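Local structure of alkyl hydroperoxide reductase E (5C04) at residues Leu92-Phe95 against Val101-Ala104. The protein probably reduces hydrogen peroxide and organic hydroperoxides to water and alcohols, using mycoredoxin as thiol donor, and so protects the cell against oxidative stress. The protein carries 1 engineered substitution. Residues are numbered along the deposited sequence; the frame is centred on the assembly and turned at random.
Sequences LSDF and VSQA
Asp94 grips Ser102 twice through a single carboxylate oxygen: OD2 accepts the hydroxyl OG of Ser102 at 2.7 Å and the backbone N of the same residue at 2.8 Å. The hydroxyl meets OD2 nearly in line with its C-O bond, whereas the amide comes from the syn side, tilted 34° from the carboxylate plane. Ser102 suits this place because OG, turned beside its own backbone N (chi1 -58°), lets the residue offer hydroxyl and amide to the same oxygen. The other oxygen, OD1, takes the amide N of Val101 at 2.9 Å, again on the syn side. Aspartate fits here because its short side chain ends in two acceptors, one for each of two successive amides in the first turn of helix 100-104. Its CG, anti to the backbone N (chi1 -167°), carries the carboxylate across to the helix.

Packing is slight by comparison. The CB of Val101 lies 3.5 Å from OD1 of Asp94, while the apolar valine side chain also touches Phe12, Leu14 and Phe37. Phe95 turns instead to the second subunit, where its ring meets that of His98 edge-to-face.

Three donors on one buried carboxylate should restrain its rotation and favour the ionised form; its place at the helix's amino end would probably add to this. Within the thioredoxin fold, about 12 Å from the side chain of the probable active-site Cys46 to that of Ser102, these bonds structurally tie the exit of strand 91-93 to helix 100-104.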
ATOM      1  N   LEU A  92      -3.062   9.075  -7.548  1.00 19.91           N
ATOM      2  CA  LEU A  92      -4.271   8.253  -7.531  1.00 21.46           C
ATOM      3  C   LEU A  92      -4.000   6.853  -7.064  1.00 20.41           C
ATOM      4  O   LEU A  92      -2.936   6.293  -7.351  1.00 19.54           O
ATOM      5  CB  LEU A  92      -4.905   8.178  -8.906  1.00 22.51           C
ATOM      6  CG  LEU A  92      -5.194   9.514  -9.565  1.00 22.80           C
ATOM      7  CD1 LEU A  92      -6.005   9.240 -10.817  1.00 23.96           C
ATOM      8  CD2 LEU A  92      -5.903  10.496  -8.644  1.00 23.55           C
ATOM      9  N   SER A  93      -4.977   6.280  -6.344  1.00 20.01           N
ATOM     10  CA  SER A  93      -4.825   4.958  -5.712  1.00 19.88           C
ATOM     11  C   SER A  93      -5.471   3.837  -6.507  1.00 20.61           C
ATOM     12  O   SER A  93      -6.704   3.727  -6.530  1.00 22.92           O
ATOM     13  CB  SER A  93      -5.452   4.979  -4.320  1.00 19.87           C
ATOM     14  OG  SER A  93      -4.700   5.777  -3.455  1.00 21.56           O
ATOM     15  N   ASP A  94      -4.643   3.004  -7.135  1.00 19.99           N
ATOM     16  CA  ASP A  94      -5.097   1.814  -7.851  1.00 20.43           C
ATOM     17  C   ASP A  94      -5.017   0.615  -6.866  1.00 19.73           C
ATOM     18  O   ASP A  94      -4.375  -0.397  -7.129  1.00 20.21           O
ATOM     19  CB  ASP A  94      -4.217   1.620  -9.111  1.00 20.95           C
ATOM     20  CG  ASP A  94      -4.792   0.607 -10.103  1.00 21.27           C
ATOM     21  OD1 ASP A  94      -6.019   0.301 -10.069  1.00 22.53           O
ATOM     22  OD2 ASP A  94      -4.004   0.083 -10.922  1.00 22.02           O
ATOM     23  N   PHE A  95      -5.724   0.777  -5.751  1.00 21.18           N
ATOM     24  CA  PHE A  95      -5.471   0.009  -4.518  1.00 20.42           C
ATOM     25  C   PHE A  95      -6.352  -1.227  -4.320  1.00 21.33           C
ATOM     26  O   PHE A  95      -5.854  -2.296  -3.935  1.00 22.28           O
ATOM     27  CB  PHE A  95      -5.657   0.936  -3.327  1.00 21.15           C
ATOM     28  CG  PHE A  95      -5.666   0.236  -1.988  1.00 20.41           C
ATOM     29  CD1 PHE A  95      -4.474  -0.181  -1.416  1.00 20.08           C
ATOM     30  CD2 PHE A  95      -6.851   0.049  -1.294  1.00 21.57           C
ATOM     31  CE1 PHE A  95      -4.462  -0.823  -0.200  1.00 20.19           C
ATOM     32  CE2 PHE A  95      -6.851  -0.598  -0.086  1.00 20.91           C
ATOM     33  CZ  PHE A  95      -5.659  -1.023   0.456  1.00 21.25           C
ATOM     34  N   VAL A 101      -6.714  -0.730 -12.689  1.00 23.93           N
ATOM     35  CA  VAL A 101      -6.513   0.278 -13.755  1.00 23.91           C
ATOM     36  C   VAL A 101      -5.215  -0.006 -14.483  1.00 24.35           C
ATOM     37  O   VAL A 101      -5.153   0.020 -15.723  1.00 24.98           O
ATOM     38  CB  VAL A 101      -6.601   1.708 -13.219  1.00 23.48           C
ATOM     39  CG1 VAL A 101      -6.345   2.706 -14.343  1.00 23.76           C
ATOM     40  CG2 VAL A 101      -7.982   1.926 -12.605  1.00 24.61           C
ATOM     41  N   SER A 102      -4.161  -0.296 -13.730  1.00 22.92           N
ATOM     42  CA  SER A 102      -2.885  -0.676 -14.324  1.00 22.91           C
ATOM     43  C   SER A 102      -3.035  -1.860 -15.306  1.00 24.22           C
ATOM     44  O   SER A 102      -2.475  -1.851 -16.416  1.00 24.62           O
ATOM     45  CB  SER A 102      -1.874  -0.987 -13.210  1.00 22.67           C
ATOM     46  OG  SER A 102      -1.696   0.132 -12.355  1.00 22.97           O
ATOM     47  N   GLN A 103      -3.826  -2.857 -14.911  1.00 24.66           N
ATOM     48  CA  GLN A 103      -4.124  -3.994 -15.779  1.00 27.80           C
ATOM     49  C   GLN A 103      -4.892  -3.582 -17.031  1.00 28.09           C
ATOM     50  O   GLN A 103      -4.590  -4.081 -18.106  1.00 29.23           O
ATOM     51  CB  GLN A 103      -4.938  -5.050 -15.027  1.00 30.17           C
ATOM     52  CG  GLN A 103      -4.150  -5.798 -13.980  1.00 32.37           C
ATOM     53  CD  GLN A 103      -5.034  -6.778 -13.237  1.00 37.92           C
ATOM     54  OE1 GLN A 103      -6.176  -6.465 -12.898  1.00 40.84           O
ATOM     55  NE2 GLN A 103      -4.522  -7.975 -13.000  1.00 42.88           N
ATOM     56  N   ALA A 104      -5.883  -2.704 -16.878  1.00 27.28           N
ATOM     57  CA  ALA A 104      -6.664  -2.199 -18.039  1.00 28.52           C
ATOM     58  C   ALA A 104      -5.796  -1.510 -19.054  1.00 28.77           C
ATOM     59  O   ALA A 104      -6.127  -1.511 -20.260  1.00 29.83           O
ATOM     60  CB  ALA A 104      -7.749  -1.234 -17.576  1.00 28.75           C
TER